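Local coordinates for CELL WALL surface anchor family protein (Streptococcus pneumoniae, PDB 2WW8), which serves as an adhesin of the pneumococcal pilus, probably carrying the recognition and binding of host cells, at residues 109-114 with 730-735; 759-764 with 796-801; 792-797 with 819-824. One frame throughout, in Å; residues are numbered along the deposited sequence.

Contact 1 (109-114 with 730-735); sequences GYKPST and SKEKKL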
loop_
_atom_site.group_PDB
_atom_site.type_symbol
_atom_site.label_atom_id
_atom_site.label_comp_id
_atom_site.label_asym_id
_atom_site.label_seq_id
_atom_site.Cartn_x
_atom_site.Cartn_y
_atom_site.Cartn_z
ATOM N N GLY A 109 8.573 52.228 38.077
ATOM C CA GLY A 109 9.708 52.861 37.400
ATOM C C GLY A 109 9.405 53.424 36.019
ATOM O O GLY A 109 10.127 54.306 35.555
ATOM N N TYR A 110 8.344 52.935 35.376
ATOM C CA TYR A 110 8.045 53.204 33.965
ATOM C C TYR A 110 6.792 54.066 33.727
ATOM O O TYR A 110 5.786 53.929 34.425
ATOM C CB TYR A 110 8.033 51.874 33.157
ATOM C CG TYR A 110 9.439 51.299 33.059
ATOM C CD1 TYR A 110 10.275 51.599 31.972
ATOM C CD2 TYR A 110 9.962 50.516 34.097
ATOM C CE1 TYR A 110 11.595 51.122 31.921
ATOM C CE2 TYR A 110 11.269 50.018 34.051
ATOM C CZ TYR A 110 12.081 50.328 32.962
ATOM O OH TYR A 110 13.369 49.837 32.942
ATOM N N LYS A 111 6.862 54.954 32.736
ATOM C CA LYS A 111 5.718 55.755 32.281
ATOM C C LYS A 111 4.522 54.896 31.879
ATOM O O LYS A 111 4.720 53.785 31.371
ATOM C CB LYS A 111 6.105 56.590 31.055
ATOM C CG LYS A 111 6.462 58.055 31.294
ATOM C CD LYS A 111 6.905 58.589 29.940
ATOM C CE LYS A 111 7.498 59.969 30.012
ATOM N NZ LYS A 111 8.097 60.216 28.680
ATOM N N PRO A 112 3.287 55.399 32.084
ATOM C CA PRO A 112 2.117 54.686 31.552
ATOM C C PRO A 112 2.103 54.821 30.032
ATOM O O PRO A 112 2.825 55.674 29.497
ATOM C CB PRO A 112 0.924 55.419 32.179
ATOM C CG PRO A 112 1.441 56.796 32.460
ATOM C CD PRO A 112 2.899 56.626 32.805
ATOM N N SER A 113 1.324 53.972 29.355
ATOM C CA SER A 113 1.141 54.052 27.907
ATOM C C SER A 113 -0.057 54.938 27.528
ATOM O O SER A 113 -1.133 54.822 28.114
ATOM C CB SER A 113 0.976 52.642 27.337
ATOM O OG SER A 113 0.475 52.675 26.011
ATOM N N THR A 114 0.116 55.823 26.550
ATOM C CA THR A 114 -0.995 56.664 26.093
ATOM C C THR A 114 -1.875 55.949 25.056
ATOM O O THR A 114 -2.829 56.526 24.526
ATOM C CB THR A 114 -0.490 58.022 25.526
ATOM O OG1 THR A 114 0.753 57.818 24.840
ATOM C CG2 THR A 114 -0.299 59.067 26.637
ATOM N N SER A 730 7.975 48.676 24.211
ATOM C CA SER A 730 9.105 49.429 24.745
ATOM C C SER A 730 8.648 50.559 25.675
ATOM O O SER A 730 8.033 51.537 25.253
ATOM C CB SER A 730 9.958 49.972 23.601
ATOM O OG SER A 730 10.713 48.904 23.077
ATOM N N LYS A 731 8.948 50.423 26.958
ATOM C CA LYS A 731 8.445 51.384 27.935
ATOM C C LYS A 731 9.496 52.479 28.209
ATOM O O LYS A 731 10.705 52.206 28.120
ATOM C CB LYS A 731 8.001 50.601 29.176
ATOM C CG LYS A 731 6.626 49.939 29.073
ATOM C CD LYS A 731 5.623 50.495 30.117
ATOM C CE LYS A 731 4.716 51.646 29.648
ATOM N NZ LYS A 731 3.908 51.479 28.385
ATOM N N GLU A 732 9.053 53.709 28.501
ATOM C CA GLU A 732 9.977 54.802 28.885
ATOM C C GLU A 732 10.082 54.913 30.409
ATOM O O GLU A 732 9.071 55.075 31.101
ATOM C CB GLU A 732 9.592 56.195 28.330
ATOM C CG GLU A 732 8.968 56.274 26.928
ATOM C CD GLU A 732 9.987 56.291 25.783
ATOM O OE1 GLU A 732 10.886 57.166 25.784
ATOM O OE2 GLU A 732 9.880 55.439 24.859
ATOM N N LYS A 733 11.303 54.819 30.927
ATOM C CA LYS A 733 11.548 55.147 32.332
ATOM C C LYS A 733 10.855 56.472 32.684
ATOM O O LYS A 733 10.985 57.463 31.960
ATOM C CB LYS A 733 13.049 55.261 32.585
ATOM C CG LYS A 733 13.485 54.934 34.000
ATOM C CD LYS A 733 14.009 53.511 34.104
ATOM C CE LYS A 733 15.063 53.425 35.192
ATOM N NZ LYS A 733 15.896 52.218 34.971
ATOM N N LYS A 734 10.086 56.491 33.770
ATOM C CA LYS A 734 9.501 57.759 34.226
ATOM C C LYS A 734 10.454 58.578 35.081
ATOM O O LYS A 734 11.239 58.055 35.878
ATOM C CB LYS A 734 8.117 57.621 34.869
ATOM C CG LYS A 734 7.986 56.663 36.043
ATOM C CD LYS A 734 7.747 57.396 37.359
ATOM C CE LYS A 734 6.329 57.920 37.512
ATOM N NZ LYS A 734 6.005 58.830 36.383
ATOM N N LEU A 735 10.385 59.885 34.871
ATOM C CA LEU A 735 11.223 60.780 35.654
ATOM C C LEU A 735 10.401 61.651 36.618
ATOM O O LEU A 735 9.219 61.936 36.403
ATOM C CB LEU A 735 12.167 61.585 34.742
ATOM C CG LEU A 735 13.131 60.750 33.878
ATOM C CD1 LEU A 735 13.666 61.593 32.730
ATOM C CD2 LEU A 735 14.272 60.053 34.650
#

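Contact 2 (759-764 with 796-801); sequences QKQHPD and DGKYRL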
loop_
_atom_site.group_PDB
_atom_site.type_symbol
_atom_site.label_atom_id
_atom_site.label_comp_id
_atom_site.label_asym_id
_atom_site.label_seq_id
_atom_site.Cartn_x
_atom_site.Cartn_y
_atom_site.Cartn_z
ATOM N N GLN A 759 20.108 71.181 44.325
ATOM C CA GLN A 759 21.301 70.333 44.394
ATOM C C GLN A 759 20.953 68.856 44.373
ATOM O O GLN A 759 19.875 68.464 44.821
ATOM C CB GLN A 759 22.123 70.622 45.646
ATOM C CG GLN A 759 22.487 72.093 45.815
ATOM C CD GLN A 759 23.619 72.512 44.911
ATOM O OE1 GLN A 759 23.419 73.003 43.794
ATOM N NE2 GLN A 759 24.839 72.291 45.391
ATOM N N LYS A 760 21.870 68.042 43.849
ATOM C CA LYS A 760 21.710 66.589 43.826
ATOM C C LYS A 760 22.864 65.920 44.553
ATOM O O LYS A 760 23.994 66.390 44.462
ATOM C CB LYS A 760 21.607 66.038 42.399
ATOM C CG LYS A 760 20.992 64.640 42.358
ATOM C CD LYS A 760 20.759 64.150 40.938
ATOM C CE LYS A 760 20.329 62.669 40.921
ATOM N NZ LYS A 760 21.213 61.779 41.739
ATOM N N GLN A 761 22.569 64.850 45.287
ATOM C CA GLN A 761 23.595 64.084 45.980
ATOM C C GLN A 761 24.549 63.484 44.932
ATOM O O GLN A 761 24.111 62.989 43.893
ATOM C CB GLN A 761 22.941 63.004 46.848
ATOM C CG GLN A 761 23.882 62.175 47.730
ATOM C CD GLN A 761 23.124 61.123 48.533
ATOM O OE1 GLN A 761 22.287 60.397 47.991
ATOM N NE2 GLN A 761 23.402 61.044 49.830
ATOM N N HIS A 762 25.853 63.577 45.185
ATOM C CA HIS A 762 26.842 62.974 44.293
ATOM C C HIS A 762 26.777 61.441 44.405
ATOM O O HIS A 762 26.740 60.910 45.521
ATOM C CB HIS A 762 28.259 63.519 44.553
ATOM C CG HIS A 762 29.303 62.964 43.626
ATOM N ND1 HIS A 762 30.395 62.244 44.069
ATOM C CD2 HIS A 762 29.405 63.006 42.274
ATOM C CE1 HIS A 762 31.132 61.879 43.033
ATOM N NE2 HIS A 762 30.546 62.319 41.931
ATOM N N PRO A 763 26.743 60.729 43.257
ATOM C CA PRO A 763 26.594 59.270 43.213
ATOM C C PRO A 763 27.566 58.516 44.120
ATOM O O PRO A 763 27.161 57.542 44.755
ATOM C CB PRO A 763 26.842 58.930 41.736
ATOM C CG PRO A 763 27.473 60.160 41.138
ATOM C CD PRO A 763 26.832 61.287 41.893
ATOM N N ASP A 764 28.818 58.967 44.184
ATOM C CA ASP A 764 29.848 58.374 45.046
ATOM C C ASP A 764 29.733 58.780 46.523
ATOM O O ASP A 764 29.338 57.948 47.346
ATOM C CB ASP A 764 31.253 58.662 44.499
ATOM C CG ASP A 764 31.410 58.247 43.045
ATOM O OD1 ASP A 764 31.226 57.048 42.761
ATOM O OD2 ASP A 764 31.710 59.111 42.191
ATOM N N ASP A 796 16.515 59.592 39.531
ATOM C CA ASP A 796 16.441 59.060 40.890
ATOM C C ASP A 796 17.574 59.536 41.803
ATOM O O ASP A 796 18.689 59.782 41.330
ATOM C CB ASP A 796 16.342 57.538 40.858
ATOM C CG ASP A 796 14.933 57.062 40.547
ATOM O OD1 ASP A 796 14.136 57.839 39.961
ATOM O OD2 ASP A 796 14.639 55.899 40.912
ATOM N N GLY A 797 17.274 59.690 43.093
ATOM C CA GLY A 797 18.295 60.018 44.090
ATOM C C GLY A 797 17.836 61.086 45.066
ATOM O O GLY A 797 16.646 61.409 45.117
ATOM N N LYS A 798 18.791 61.606 45.834
ATOM C CA LYS A 798 18.543 62.613 46.864
ATOM C C LYS A 798 18.823 64.052 46.393
ATOM O O LYS A 798 19.818 64.305 45.699
ATOM C CB LYS A 798 19.348 62.274 48.117
ATOM C CG LYS A 798 19.158 60.872 48.679
ATOM C CD LYS A 798 19.558 60.864 50.147
ATOM C CE LYS A 798 19.953 59.483 50.640
ATOM N NZ LYS A 798 18.714 58.684 50.762
ATOM N N TYR A 799 17.924 64.971 46.766
ATOM C CA TYR A 799 17.927 66.378 46.358
ATOM C C TYR A 799 17.778 67.293 47.571
ATOM O O TYR A 799 17.139 66.923 48.578
ATOM C CB TYR A 799 16.797 66.705 45.378
ATOM C CG TYR A 799 16.949 66.047 44.019
ATOM C CD1 TYR A 799 16.611 64.712 43.849
ATOM C CD2 TYR A 799 17.438 66.753 42.907
ATOM C CE1 TYR A 799 16.760 64.086 42.609
ATOM C CE2 TYR A 799 17.582 66.138 41.666
ATOM C CZ TYR A 799 17.232 64.800 41.525
ATOM O OH TYR A 799 17.342 64.122 40.325
ATOM N N ARG A 800 18.382 68.479 47.437
ATOM C CA ARG A 800 18.341 69.567 48.428
ATOM C C ARG A 800 18.130 70.883 47.685
ATOM O O ARG A 800 18.968 71.247 46.848
ATOM C CB ARG A 800 19.642 69.672 49.238
ATOM C CG ARG A 800 19.795 68.632 50.327
ATOM C CD ARG A 800 21.161 68.708 51.007
ATOM N NE ARG A 800 21.277 67.670 52.033
ATOM C CZ ARG A 800 22.329 67.483 52.835
ATOM N NH1 ARG A 800 23.395 68.275 52.782
ATOM N NH2 ARG A 800 22.327 66.489 53.719
ATOM N N LEU A 801 17.019 71.560 47.976
ATOM C CA LEU A 801 16.730 72.853 47.353
ATOM C C LEU A 801 17.272 73.969 48.271
ATOM O O LEU A 801 17.004 73.982 49.482
ATOM C CB LEU A 801 15.234 73.008 47.052
ATOM C CG LEU A 801 14.808 74.411 46.602
ATOM C CD1 LEU A 801 15.114 74.747 45.150
ATOM C CD2 LEU A 801 13.330 74.501 46.826
#

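Contact 3 (792-797 with 819-824); sequences KNLSDG and VAFQIV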
loop_
_atom_site.group_PDB
_atom_site.type_symbol
_atom_site.label_atom_id
_atom_site.label_comp_id
_atom_site.label_asym_id
_atom_site.label_seq_id
_atom_site.Cartn_x
_atom_site.Cartn_y
_atom_site.Cartn_z
ATOM N N LYS A 792 11.316 69.312 36.674
ATOM C CA LYS A 792 10.795 68.134 35.967
ATOM C C LYS A 792 11.982 67.396 35.339
ATOM O O LYS A 792 13.101 67.920 35.364
ATOM C CB LYS A 792 9.720 68.543 34.948
ATOM C CG LYS A 792 10.284 69.167 33.684
ATOM C CD LYS A 792 9.321 70.190 33.071
ATOM C CE LYS A 792 9.850 70.644 31.705
ATOM N NZ LYS A 792 9.117 69.913 30.602
ATOM N N ASN A 793 11.744 66.194 34.810
ATOM C CA ASN A 793 12.799 65.357 34.214
ATOM C C ASN A 793 13.933 65.025 35.191
ATOM O O ASN A 793 15.108 65.007 34.824
ATOM C CB ASN A 793 13.374 65.968 32.926
ATOM C CG ASN A 793 12.297 66.441 31.963
ATOM O OD1 ASN A 793 11.325 65.735 31.674
ATOM N ND2 ASN A 793 12.469 67.661 31.461
ATOM N N LEU A 794 13.557 64.782 36.447
ATOM C CA LEU A 794 14.528 64.536 37.505
ATOM C C LEU A 794 14.848 63.048 37.668
ATOM O O LEU A 794 13.936 62.246 37.837
ATOM C CB LEU A 794 14.015 65.100 38.830
ATOM C CG LEU A 794 13.760 66.599 39.028
ATOM C CD1 LEU A 794 13.323 66.755 40.477
ATOM C CD2 LEU A 794 14.986 67.485 38.724
ATOM N N SER A 795 16.138 62.713 37.637
ATOM C CA SER A 795 16.639 61.351 37.875
ATOM C C SER A 795 16.439 60.906 39.320
ATOM O O SER A 795 16.266 61.735 40.232
ATOM C CB SER A 795 18.142 61.273 37.607
ATOM O OG SER A 795 18.492 62.150 36.550
ATOM N N ASP A 796 16.515 59.592 39.531
ATOM C CA ASP A 796 16.441 59.060 40.890
ATOM C C ASP A 796 17.574 59.536 41.803
ATOM O O ASP A 796 18.689 59.782 41.330
ATOM C CB ASP A 796 16.342 57.538 40.858
ATOM C CG ASP A 796 14.933 57.062 40.547
ATOM O OD1 ASP A 796 14.136 57.839 39.961
ATOM O OD2 ASP A 796 14.639 55.899 40.912
ATOM N N GLY A 797 17.274 59.690 43.093
ATOM C CA GLY A 797 18.295 60.018 44.090
ATOM C C GLY A 797 17.836 61.086 45.066
ATOM O O GLY A 797 16.646 61.409 45.117
ATOM N N VAL A 819 14.609 72.591 51.566
ATOM C CA VAL A 819 13.842 71.353 51.483
ATOM C C VAL A 819 14.732 70.213 50.998
ATOM O O VAL A 819 15.585 70.408 50.111
ATOM C CB VAL A 819 12.683 71.430 50.452
ATOM C CG1 VAL A 819 11.790 70.174 50.564
ATOM C CG2 VAL A 819 11.836 72.678 50.625
ATOM N N ALA A 820 14.500 69.042 51.594
ATOM C CA ALA A 820 15.065 67.769 51.138
ATOM C C ALA A 820 13.949 66.892 50.594
ATOM O O ALA A 820 12.816 66.913 51.096
ATOM C CB ALA A 820 15.772 67.026 52.269
ATOM N N PHE A 821 14.278 66.116 49.568
ATOM C CA PHE A 821 13.329 65.089 49.108
ATOM C C PHE A 821 14.110 64.074 48.285
ATOM O O PHE A 821 15.275 64.323 47.978
ATOM C CB PHE A 821 12.183 65.685 48.280
ATOM C CG PHE A 821 12.631 66.409 47.026
ATOM C CD1 PHE A 821 12.856 67.784 47.040
ATOM C CD2 PHE A 821 12.841 65.720 45.827
ATOM C CE1 PHE A 821 13.266 68.457 45.877
ATOM C CE2 PHE A 821 13.244 66.373 44.672
ATOM C CZ PHE A 821 13.448 67.741 44.685
ATOM N N GLN A 822 13.454 62.965 47.944
ATOM C CA GLN A 822 13.993 61.894 47.118
ATOM C C GLN A 822 13.086 61.608 45.925
ATOM O O GLN A 822 11.857 61.707 46.016
ATOM C CB GLN A 822 14.056 60.613 47.947
ATOM C CG GLN A 822 15.395 60.333 48.551
ATOM C CD GLN A 822 15.553 58.850 48.848
ATOM O OE1 GLN A 822 16.264 58.124 48.149
ATOM N NE2 GLN A 822 14.865 58.392 49.883
ATOM N N ILE A 823 13.691 61.242 44.799
ATOM C CA ILE A 823 12.949 60.699 43.660
ATOM C C ILE A 823 13.318 59.198 43.609
ATOM O O ILE A 823 14.503 58.832 43.543
ATOM C CB ILE A 823 13.257 61.451 42.309
ATOM C CG1 ILE A 823 13.048 62.979 42.364
ATOM C CG2 ILE A 823 12.437 60.873 41.162
ATOM C CD1 ILE A 823 11.613 63.464 42.507
ATOM N N VAL A 824 12.307 58.336 43.694
ATOM C CA VAL A 824 12.479 56.881 43.631
ATOM C C VAL A 824 11.444 56.314 42.668
ATOM O O VAL A 824 10.237 56.572 42.822
ATOM C CB VAL A 824 12.338 56.189 45.009
ATOM C CG1 VAL A 824 10.892 55.756 45.272
ATOM C CG2 VAL A 824 13.210 54.943 45.089
#

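Contact 1 (109-114 with 730-735)
The carbonyl oxygen of Glu732 is held by two neighbouring groups of the 109-114 loop, one N-H and one weaker CA-H. Its hydrogen bond across the contact comes from Lys111 N, 2.8 Å from Glu732 O nearly along the C=O axis, with an N-H...O angle of 164°. In the CA-H...O contact, Tyr110 CA is 3.6 Å from Glu732 O. A second backbone bond runs the other way, Lys734 N reaching a lone pair of Gly109 O at 2.8 Å. The two bonds bracket Tyr110 and Lys733 as a single beta bridge between two loop segments. Gly109 has a positive phi of 105°, where a beta carbon would press against the preceding carbonyl.

Across the contact the lysines touch mostly through their methylenes. Lys734 holds CG in the crowded position between its own N and carbonyl carbon, which lays CG against Gly109 O at 3.2 Å. Lys731 sets CB obliquely against the Tyr110 ring, 3.7 Å from Tyr110 CD1, its NZ in a long, weak ion pair with Glu103, while Lys733 brings CD to 3.9 Å from Tyr110 CZ. Ring and chain then meet at Glu57, which takes a salt bridge from Lys733 NZ and whose backbone N is hydrogen-bonded to Tyr110 OH. The extended chain of Lys111 crosses Glu732, with Lys111 CD 3.9 Å from Glu732 CB.

Residues 730-735 lead from strand 724-730 to strand 736-744 of the last prealbumin-like domain, so the bridge ties this connection to a loop of the first. No charged pair joins the two segments directly; the contact is made by peptide groups and aliphatic lysine stems, and Lys111 O is buried without a hydrogen-bond partner.

Contact 2 (759-764 with 796-801)
Lys760 lies obliquely across one face of the Tyr799 ring where strands 759-761 and 797-801 run antiparallel. With Lys760 CG anti to its backbone N (chi1 -161°), the aliphatic chain heads out over the ring. CG sits 4.0 Å from the ring centroid, 20° off the normal, a CH-pi contact toward the rim. Farther along, CD passes CZ, and Lys760 CE comes to 3.4 Å from Tyr799 OH. A bend at the last torsion then turns the ammonium toward the residue just before strand 797-801, where Lys760 NZ makes a weak hydrogen bond of 3.2 Å to Asp796 O. The phenol itself is hydrogen-bonded to Ser795 O, which probably helps to hold the ring in place.

Gln761 and Lys798 meet differently: they point the same way and lie side by side. Gln761 OE1 rests 3.2 Å from Lys798 CG, so the amide lines the lysine's methylenes, while Gln761 NE2 turns to Pro766 O.

Lys760 and Tyr799 form a non-hydrogen-bonded pair, with the bonds falling on both flanks. Gln759 and Arg800 exchange two, Gln759 N to Arg800 O at 2.8 Å and Arg800 N to Gln759 O at 3.0 Å. The straightest is Gln761 N to Lys798 O at 2.8 Å (170°).

In the prealbumin-like sheet, strand 755-761 thus stands beside 797-805. Strand 816-824 borders the other edge of 797-805, bringing the Phe821 ring nearly parallel to that of Tyr799, while Tyr769 of the short strand 769-770 touches Gln759, Gln761, Lys798 and Arg800.

Contact 3 (792-797 with 819-824)
Two backbone bonds between Gly797 and Ile823 form the innermost shell, an antiparallel hydrogen-bonded pair closing the start of one strand onto the end of the next. Gly797 N lies 2.9 Å from Ile823 O, and Ile823 N lies 3.0 Å from Gly797 O; both donors stay in the plane of the carbonyl they meet. Ile823 O receives a further CA-H...O contact, with Asp796 CA at 3.3 Å, and Gly797 O a similar one from Gln822 CA.

Next come the side chains. Ile823 lies under the bend of 794-796: its CB is 3.7 Å from Ser795 O, and its CG2, anti to the backbone N, is 3.7 Å from Asp796 OD1. Leu794 reaches in from the same bend with a single methyl. That CD1 stands 4.2 Å from Ile823 CD1 and equally far from Phe821 CE2, where it meets the phenyl ring at its edge, near the ring plane. Phe821 is turned there by a chi1 of 60°.

Farther out, the corner is set by the backbone. Asn793 adopts a left-handed conformation (phi 58°), and with Leu794 it faces Gly736 as a G1 beta bulge, after which the chain leaves the sheet of 736-744 for that of 797-805. The Asp796 carboxylate crosses Ile823 at about a right angle and passes along Val824 to the following turn, where OD2 accepts a hydrogen bond from Asn825 N and OD1 one from Gly826 N.

Phe821 packs on Ile738 and Phe740 between the two sheets of this prealbumin-like domain, so Leu794, Ile823 and Phe821 join its apolar packing, while the exposed Asp796 carboxylate turns to the 825-826 backbone. Two peptide N-H groups on one carboxylate would probably favour its ionised form and hold the 825-826 turn against the corner.

How the contacts relate
Contacts 2 and 3 are neighbouring strand pairings of one sheet: they share Asp796 and Gly797, their centres are 7 Å apart, and strand 797-805 pairs with 755-761 on one edge and 816-824 on the other. A probable hydrogen bond from Tyr799 N to Phe821 O, 3.0 Å, continues the ladder that contact 3 begins. Contact 1 precedes both along the chain and lies about 16 Å, centre to centre, from contact 3. Its last residue bridges the gap, with Leu735 CB 3.6 Å from Leu794 O; contact 2 remains about 5 Å from contact 1 at the nearest atoms. None of the three includes a residue of the calcium or magnesium sites.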